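Long-range contacts in DNA double-strand break repair nuclease NurA (Sulfolobus solfataricus, PDB 2YGK), which takes part in DNA double-strand break repair as a manganese-dependent nuclease that works with HerA in processing the ends of linear double-stranded DNA: residues E77-D82 and L303-D308; E30-V35 and E221-K226. All blocks are in the same frame, centred on the assembly; numbering follows the deposited sequence.

Contact 1: residues E77-D82 and L303-D308; sequences ESVIGD and LKAHMD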
ATOM      1  N   GLU A  77     -14.598  16.755  -2.801  1.00 38.71           N
ATOM      2  CA  GLU A  77     -15.658  17.643  -2.417  1.00 40.30           C
ATOM      3  C   GLU A  77     -15.104  18.892  -1.751  1.00 39.95           C
ATOM      4  O   GLU A  77     -14.188  18.814  -0.955  1.00 38.59           O
ATOM      5  CB  GLU A  77     -16.555  16.903  -1.446  1.00 41.10           C
ATOM      6  CG  GLU A  77     -17.754  17.682  -0.982  1.00 44.77           C
ATOM      7  CD  GLU A  77     -18.693  16.827  -0.186  1.00 48.89           C
ATOM      8  OE1 GLU A  77     -18.512  16.627   0.981  1.00 51.17           O
ATOM      9  OE2 GLU A  77     -19.645  16.297  -0.694  1.00 52.31           O
ATOM     10  N   SER A  78     -15.664  20.043  -2.098  1.00 41.63           N
ATOM     11  CA  SER A  78     -15.447  21.273  -1.354  1.00 42.10           C
ATOM     12  C   SER A  78     -16.644  21.467  -0.409  1.00 43.17           C
ATOM     13  O   SER A  78     -17.786  21.105  -0.727  1.00 44.29           O
ATOM     14  CB  SER A  78     -15.263  22.499  -2.283  1.00 43.17           C
ATOM     15  OG  SER A  78     -16.439  22.747  -3.044  1.00 44.59           O
ATOM     16  N   VAL A  79     -16.344  22.031   0.751  1.00 43.29           N
ATOM     17  CA  VAL A  79     -17.306  22.226   1.812  1.00 44.68           C
ATOM     18  C   VAL A  79     -17.091  23.623   2.402  1.00 46.12           C
ATOM     19  O   VAL A  79     -15.970  23.955   2.813  1.00 44.44           O
ATOM     20  CB  VAL A  79     -17.116  21.160   2.918  1.00 43.13           C
ATOM     21  CG1 VAL A  79     -17.801  21.581   4.172  1.00 43.97           C
ATOM     22  CG2 VAL A  79     -17.636  19.830   2.465  1.00 41.98           C
ATOM     23  N   ILE A  80     -18.158  24.434   2.414  1.00 49.11           N
ATOM     24  CA  ILE A  80     -18.126  25.739   3.080  1.00 51.00           C
ATOM     25  C   ILE A  80     -18.694  25.648   4.498  1.00 52.00           C
ATOM     26  O   ILE A  80     -19.804  25.152   4.694  1.00 53.03           O
ATOM     27  CB  ILE A  80     -18.872  26.845   2.264  1.00 53.53           C
ATOM     28  CG1 ILE A  80     -18.481  28.244   2.764  1.00 54.68           C
ATOM     29  CG2 ILE A  80     -20.402  26.670   2.336  1.00 55.20           C
ATOM     30  CD1 ILE A  80     -18.438  29.307   1.668  1.00 56.49           C
ATOM     31  N   GLY A  81     -17.924  26.134   5.478  1.00 52.35           N
ATOM     32  CA  GLY A  81     -18.354  26.170   6.891  1.00 53.33           C
ATOM     33  C   GLY A  81     -18.073  27.456   7.683  1.00 54.48           C
ATOM     34  O   GLY A  81     -17.032  28.086   7.527  1.00 52.92           O
ATOM     35  N   ASP A  82     -19.027  27.844   8.527  1.00 57.16           N
ATOM     36  CA  ASP A  82     -18.790  28.854   9.557  1.00 59.31           C
ATOM     37  C   ASP A  82     -19.595  28.522  10.798  1.00 61.18           C
ATOM     38  O   ASP A  82     -20.253  27.481  10.860  1.00 61.27           O
ATOM     39  CB  ASP A  82     -19.089  30.293   9.071  1.00 60.93           C
ATOM     40  CG  ASP A  82     -20.543  30.503   8.658  1.00 65.47           C
ATOM     41  OD1 ASP A  82     -21.302  29.528   8.498  1.00 69.34           O
ATOM     42  OD2 ASP A  82     -20.949  31.666   8.460  1.00 71.17           O
ATOM     43  N   LEU A 303     -13.528  17.276   8.354  1.00 32.93           N
ATOM     44  CA  LEU A 303     -14.103  15.984   8.714  1.00 33.01           C
ATOM     45  C   LEU A 303     -15.288  15.632   7.819  1.00 33.38           C
ATOM     46  O   LEU A 303     -15.468  14.485   7.458  1.00 34.31           O
ATOM     47  CB  LEU A 303     -14.511  15.946  10.183  1.00 33.35           C
ATOM     48  CG  LEU A 303     -15.126  14.619  10.654  1.00 34.07           C
ATOM     49  CD1 LEU A 303     -14.215  13.441  10.321  1.00 34.12           C
ATOM     50  CD2 LEU A 303     -15.470  14.628  12.174  1.00 33.87           C
ATOM     51  N   LYS A 304     -16.074  16.626   7.455  1.00 34.02           N
ATOM     52  CA  LYS A 304     -17.268  16.412   6.669  1.00 35.62           C
ATOM     53  C   LYS A 304     -16.872  16.114   5.266  1.00 34.75           C
ATOM     54  O   LYS A 304     -17.364  15.165   4.672  1.00 35.74           O
ATOM     55  CB  LYS A 304     -18.189  17.642   6.665  1.00 36.76           C
ATOM     56  CG  LYS A 304     -19.469  17.405   5.861  1.00 39.89           C
ATOM     57  CD  LYS A 304     -20.162  18.747   5.503  1.00 43.38           C
ATOM     58  CE  LYS A 304     -21.315  18.551   4.474  1.00 45.63           C
ATOM     59  NZ  LYS A 304     -22.128  17.328   4.639  1.00 44.94           N
ATOM     60  N   ALA A 305     -15.991  16.933   4.727  1.00 34.31           N
ATOM     61  CA  ALA A 305     -15.501  16.705   3.379  1.00 34.55           C
ATOM     62  C   ALA A 305     -14.984  15.281   3.290  1.00 35.25           C
ATOM     63  O   ALA A 305     -15.308  14.543   2.356  1.00 36.08           O
ATOM     64  CB  ALA A 305     -14.418  17.685   3.034  1.00 33.14           C
ATOM     65  N   HIS A 306     -14.220  14.881   4.297  1.00 35.99           N
ATOM     66  CA  HIS A 306     -13.568  13.587   4.276  1.00 36.96           C
ATOM     67  C   HIS A 306     -14.629  12.519   4.349  1.00 39.25           C
ATOM     68  O   HIS A 306     -14.565  11.513   3.643  1.00 40.50           O
ATOM     69  CB  HIS A 306     -12.602  13.477   5.439  1.00 36.72           C
ATOM     70  CG  HIS A 306     -11.930  12.151   5.558  1.00 40.02           C
ATOM     71  ND1 HIS A 306     -11.104  11.644   4.579  1.00 47.81           N
ATOM     72  CD2 HIS A 306     -11.912  11.243   6.552  1.00 46.23           C
ATOM     73  CE1 HIS A 306     -10.619  10.474   4.957  1.00 46.19           C
ATOM     74  NE2 HIS A 306     -11.089  10.212   6.157  1.00 47.43           N
HETATM   75  N   MSE A 307     -15.633  12.708   5.186  1.00 41.31           N
HETATM   76  CA  MSE A 307     -16.588  11.625   5.365  1.00 43.01           C
HETATM   77  C   MSE A 307     -17.400  11.400   4.087  1.00 43.89           C
HETATM   78  O   MSE A 307     -17.798  10.279   3.750  1.00 44.80           O
HETATM   79  CB  MSE A 307     -17.496  11.912   6.541  1.00 44.41           C
HETATM   80  CG  MSE A 307     -16.835  11.681   7.873  1.00 45.50           C
HETATM   81 SE   MSE A 307     -18.018  12.344   9.280  1.00 53.49          SE
HETATM   82  CE  MSE A 307     -19.429  10.993   9.072  1.00 56.09           C
ATOM     83  N   ASP A 308     -17.653  12.467   3.363  1.00 43.55           N
ATOM     84  CA  ASP A 308     -18.520  12.337   2.210  1.00 44.29           C
ATOM     85  C   ASP A 308     -17.836  11.645   1.054  1.00 44.13           C
ATOM     86  O   ASP A 308     -18.463  10.885   0.361  1.00 44.26           O
ATOM     87  CB  ASP A 308     -19.000  13.712   1.792  1.00 44.26           C
ATOM     88  CG  ASP A 308     -19.983  14.270   2.756  1.00 43.35           C
ATOM     89  OD1 ASP A 308     -20.550  13.466   3.505  1.00 43.44           O
ATOM     90  OD2 ASP A 308     -20.220  15.490   2.755  1.00 41.84           O
TER

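Contact 2: residues E30-V35 and E221-K226; sequences EIQDKV and ELFTEK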
ATOM      1  N   GLU A  30      15.204  11.840  26.244  1.00119.22           N
ATOM      2  CA  GLU A  30      15.574  12.570  25.041  1.00118.96           C
ATOM      3  C   GLU A  30      14.982  13.969  25.056  1.00116.93           C
ATOM      4  O   GLU A  30      15.655  14.904  24.638  1.00117.30           O
ATOM      5  CB  GLU A  30      15.099  11.827  23.784  1.00117.75           C
ATOM      6  CG  GLU A  30      15.490  12.464  22.441  1.00117.47           C
ATOM      7  CD  GLU A  30      16.905  12.144  21.996  1.00121.66           C
ATOM      8  OE1 GLU A  30      17.717  11.658  22.818  1.00126.05           O
ATOM      9  OE2 GLU A  30      17.205  12.385  20.807  1.00121.59           O
ATOM     10  N   ILE A  31      13.738  14.119  25.520  1.00115.41           N
ATOM     11  CA  ILE A  31      13.033  15.394  25.356  1.00113.38           C
ATOM     12  C   ILE A  31      11.786  15.670  26.238  1.00112.40           C
ATOM     13  O   ILE A  31      10.892  16.400  25.809  1.00110.10           O
ATOM     14  CB  ILE A  31      12.643  15.619  23.846  1.00111.04           C
ATOM     15  CG1 ILE A  31      11.908  14.405  23.273  1.00110.00           C
ATOM     16  CG2 ILE A  31      13.876  15.948  22.991  1.00112.22           C
ATOM     17  CD1 ILE A  31      10.495  14.253  23.777  1.00107.90           C
ATOM     18  N   GLN A  32      11.715  15.141  27.459  1.00114.64           N
ATOM     19  CA  GLN A  32      10.699  15.637  28.423  1.00114.23           C
ATOM     20  C   GLN A  32      10.948  17.124  28.764  1.00113.22           C
ATOM     21  O   GLN A  32      10.001  17.861  29.067  1.00111.66           O
ATOM     22  CB  GLN A  32      10.669  14.803  29.720  1.00117.32           C
ATOM     23  CG  GLN A  32       9.499  15.144  30.682  1.00118.36           C
ATOM     24  CD  GLN A  32       9.587  14.418  32.031  1.00123.21           C
ATOM     25  OE1 GLN A  32      10.469  14.689  32.854  1.00125.98           O
ATOM     26  NE2 GLN A  32       8.649  13.508  32.267  1.00124.72           N
ATOM     27  N   ASP A  33      12.222  17.538  28.706  1.00113.85           N
ATOM     28  CA  ASP A  33      12.635  18.939  28.912  1.00113.04           C
ATOM     29  C   ASP A  33      12.315  19.883  27.728  1.00109.55           C
ATOM     30  O   ASP A  33      11.637  20.906  27.902  1.00107.58           O
ATOM     31  CB  ASP A  33      14.137  19.048  29.293  1.00116.18           C
ATOM     32  CG  ASP A  33      14.998  17.867  28.789  1.00118.34           C
ATOM     33  OD1 ASP A  33      14.500  16.985  28.055  1.00116.75           O
ATOM     34  OD2 ASP A  33      16.194  17.813  29.154  1.00121.58           O
ATOM     35  N   LYS A  34      12.801  19.532  26.535  1.00108.00           N
ATOM     36  CA  LYS A  34      12.707  20.418  25.364  1.00105.32           C
ATOM     37  C   LYS A  34      11.283  20.633  24.865  1.00100.06           C
ATOM     38  O   LYS A  34      10.992  21.652  24.248  1.00 98.38           O
ATOM     39  CB  LYS A  34      13.608  19.918  24.229  1.00106.63           C
ATOM     40  CG  LYS A  34      15.069  20.025  24.589  1.00113.30           C
ATOM     41  CD  LYS A  34      16.003  19.482  23.524  1.00119.22           C
ATOM     42  CE  LYS A  34      17.462  19.591  24.005  1.00125.11           C
ATOM     43  NZ  LYS A  34      18.459  19.046  23.038  1.00128.58           N
ATOM     44  N   VAL A  35      10.392  19.689  25.136  1.00 96.83           N
ATOM     45  CA  VAL A  35       9.006  19.837  24.717  1.00 92.68           C
ATOM     46  C   VAL A  35       8.456  21.130  25.249  1.00 90.27           C
ATOM     47  O   VAL A  35       8.053  22.000  24.490  1.00 89.05           O
ATOM     48  CB  VAL A  35       8.116  18.694  25.224  1.00 92.45           C
ATOM     49  CG1 VAL A  35       6.666  19.106  25.206  1.00 90.20           C
ATOM     50  CG2 VAL A  35       8.319  17.469  24.379  1.00 92.47           C
ATOM     51  N   GLU A 221       2.146  15.087  21.525  1.00 49.20           N
ATOM     52  CA  GLU A 221       0.927  14.446  22.013  1.00 49.44           C
ATOM     53  C   GLU A 221       1.234  13.713  23.284  1.00 50.96           C
ATOM     54  O   GLU A 221       0.374  13.582  24.142  1.00 51.60           O
ATOM     55  CB  GLU A 221       0.359  13.497  20.970  1.00 49.28           C
ATOM     56  CG  GLU A 221      -0.285  14.212  19.764  1.00 49.88           C
ATOM     57  CD  GLU A 221      -0.725  13.260  18.646  1.00 53.14           C
ATOM     58  OE1 GLU A 221      -0.694  12.019  18.839  1.00 54.39           O
ATOM     59  OE2 GLU A 221      -1.115  13.767  17.567  1.00 55.99           O
ATOM     60  N   LEU A 222       2.469  13.238  23.410  1.00 51.88           N
ATOM     61  CA  LEU A 222       2.858  12.532  24.608  1.00 54.29           C
ATOM     62  C   LEU A 222       3.075  13.485  25.764  1.00 55.09           C
ATOM     63  O   LEU A 222       2.537  13.244  26.857  1.00 57.19           O
ATOM     64  CB  LEU A 222       4.112  11.674  24.376  1.00 55.95           C
ATOM     65  CG  LEU A 222       3.899  10.390  23.579  1.00 54.36           C
ATOM     66  CD1 LEU A 222       5.198   9.693  23.500  1.00 54.97           C
ATOM     67  CD2 LEU A 222       2.847   9.506  24.219  1.00 53.89           C
ATOM     68  N   PHE A 223       3.809  14.576  25.519  1.00 53.87           N
ATOM     69  CA  PHE A 223       4.327  15.422  26.602  1.00 54.74           C
ATOM     70  C   PHE A 223       3.683  16.791  26.814  1.00 53.55           C
ATOM     71  O   PHE A 223       4.167  17.566  27.624  1.00 54.40           O
ATOM     72  CB  PHE A 223       5.832  15.563  26.441  1.00 55.75           C
ATOM     73  CG  PHE A 223       6.549  14.256  26.546  1.00 56.85           C
ATOM     74  CD1 PHE A 223       6.563  13.581  27.742  1.00 58.04           C
ATOM     75  CD2 PHE A 223       7.148  13.671  25.432  1.00 55.70           C
ATOM     76  CE1 PHE A 223       7.187  12.354  27.845  1.00 62.04           C
ATOM     77  CE2 PHE A 223       7.779  12.451  25.523  1.00 57.30           C
ATOM     78  CZ  PHE A 223       7.807  11.785  26.730  1.00 60.86           C
ATOM     79  N   THR A 224       2.597  17.084  26.098  1.00 51.59           N
ATOM     80  CA  THR A 224       1.776  18.257  26.378  1.00 50.00           C
ATOM     81  C   THR A 224       0.318  17.820  26.376  1.00 50.45           C
ATOM     82  O   THR A 224      -0.041  16.845  25.694  1.00 50.51           O
ATOM     83  CB  THR A 224       1.983  19.358  25.330  1.00 48.06           C
ATOM     84  OG1 THR A 224       1.280  19.049  24.121  1.00 44.46           O
ATOM     85  CG2 THR A 224       3.454  19.549  25.012  1.00 46.95           C
ATOM     86  N   GLU A 225      -0.510  18.525  27.138  1.00 51.51           N
ATOM     87  CA  GLU A 225      -1.943  18.240  27.202  1.00 52.27           C
ATOM     88  C   GLU A 225      -2.772  19.403  26.722  1.00 50.03           C
ATOM     89  O   GLU A 225      -3.794  19.190  26.077  1.00 48.26           O
ATOM     90  CB  GLU A 225      -2.383  17.871  28.632  1.00 55.30           C
ATOM     91  CG  GLU A 225      -3.790  17.167  28.759  1.00 60.69           C
ATOM     92  CD  GLU A 225      -4.960  18.093  29.229  1.00 66.93           C
ATOM     93  OE1 GLU A 225      -4.842  18.733  30.297  1.00 71.36           O
ATOM     94  OE2 GLU A 225      -6.018  18.155  28.544  1.00 70.86           O
ATOM     95  N   LYS A 226      -2.340  20.621  27.050  1.00 49.52           N
ATOM     96  CA  LYS A 226      -3.196  21.793  26.929  1.00 49.16           C
ATOM     97  C   LYS A 226      -3.221  22.365  25.507  1.00 47.33           C
ATOM     98  O   LYS A 226      -2.267  22.221  24.718  1.00 46.39           O
ATOM     99  CB  LYS A 226      -2.780  22.872  27.922  1.00 50.71           C
ATOM    100  CG  LYS A 226      -3.160  22.595  29.380  1.00 54.18           C
ATOM    101  CD  LYS A 226      -4.497  23.227  29.691  1.00 57.13           C
ATOM    102  CE  LYS A 226      -5.113  22.773  31.024  1.00 61.48           C
ATOM    103  NZ  LYS A 226      -6.212  23.754  31.483  1.00 62.59           N
TER

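Contact 1: residues E77-D82 and L303-D308
E77 reaches from strand 70-82 to helix 300-309 and meets D308 with its carboxylate. CG stands anti to the backbone N (chi1 -178°), and the chain runs on extended beyond it. E77 OE1 lies 2.7 Å from D308 OD2. The planes of the two carboxylates are turned 81° apart. Two acid oxygens this close are consistent with a proton held by one of the groups. D308 OD2 has a basic partner as well. K304, one helical turn earlier, makes a salt bridge to it, with K304 NZ 3.3 Å from D308 OD2. NZ comes in on the syn lone pair of that oxygen. The same K304 NZ stays 5.2 Å from E77 OE1, too far for a salt bridge, though its charge may still stabilise a negative E77.

The strand belongs to the large mixed sheet of an RNase H-like fold, where it runs between strands 54-65 and 85-98. The helix lies against the sheet, its direction at 149° to that of the strand, with 8.1 Å between the axes at closest approach. The nearest CA atoms across the contact are those of E77 and A305, 5.9 Å apart.

V79 turns both methyls to the helix. Its CG2 branch touches A305, with V79 CG2 3.9 Å from A305 CB and equally near A305 CA. The CG1 branch goes to the lysine stem, with V79 CG1 3.9 Å from K304 CD. Both valine methyls lie beside the polar group of E77, K304 and D308. The backbone of D308 also hydrogen-bonds the second subunit. A305 touches D58, a manganese ligand whose backbone pairs with that of E77.

Contact 2: residues E30-V35 and E221-K226
Q32 and F223 bring the two backbones closest, with 6.6 Å between Q32 CA and F223 CA. Residues 30-35 lie near the end of helix 17-38. It is kinked at D33 and K34, whose N atoms have no bond to the turn before. The backbone bond from V35 N to I31 O is weak. On the other side, F223 ends helix 216-223, and T224 is the first residue to leave helical angles. This is a helix packed against the C-terminal end of another helix, beside the edge of the RNase H-like sheet. Both segments lead toward that edge, where strand 39-41 pairs antiparallel with strand 228-236.

F223 is the main side chain of the contact. Its CB points toward helix 17-38, and CG is anti to the carbonyl carbon (chi1 -62°). I31 reaches the CD2-CE2 side bond of the ring with its terminal methyl, I31 CD1 being 3.7 Å from F223 CE2. The isoleucine chain and the phenylalanine cross at about a right angle. V35 works nearer the root of the ring, with V35 CG2 3.8 Å from F223 CB. Q32 adds only a loose touch, with Q32 CG 4.4 Å from F223 CD1. All three come to the ring obliquely. Within its own helix, L222 CB lies 3.8 Å above one face of the F223 ring, offset toward the rim. The ring also stacks on W333 of the second subunit, so F223 serves both the helix pair and the dimer.

I31 and V35 also pack on V219, a turn back along helix 216-223. V35 CG1 is as near F223 CB as CG2 is, and also faces the methyl of T224. T224 turns its hydroxyl to other partners: OG1 is hydrogen-bonded to L220 O and to R262 NH1.

How the contacts relate
Contact 1 and contact 2 lie at separate places in one chain. Their centres are 32 Å apart, and their nearest atoms stay about 15 Å from each other. Their segments alternate along the sequence, so their sequence spans overlap and neither contains the other. Contact 1 is the one beside the bound manganese: the side chain of A305 is about 9 Å from the metal, and about 4 Å and 7 Å from those of its ligands D58 and D133. Contact 2 is remote from this site, at the far edge of the same large sheet. Both contacts lie at the dimer interface: one residue of contact 1 and three of contact 2 are within reach of the second subunit.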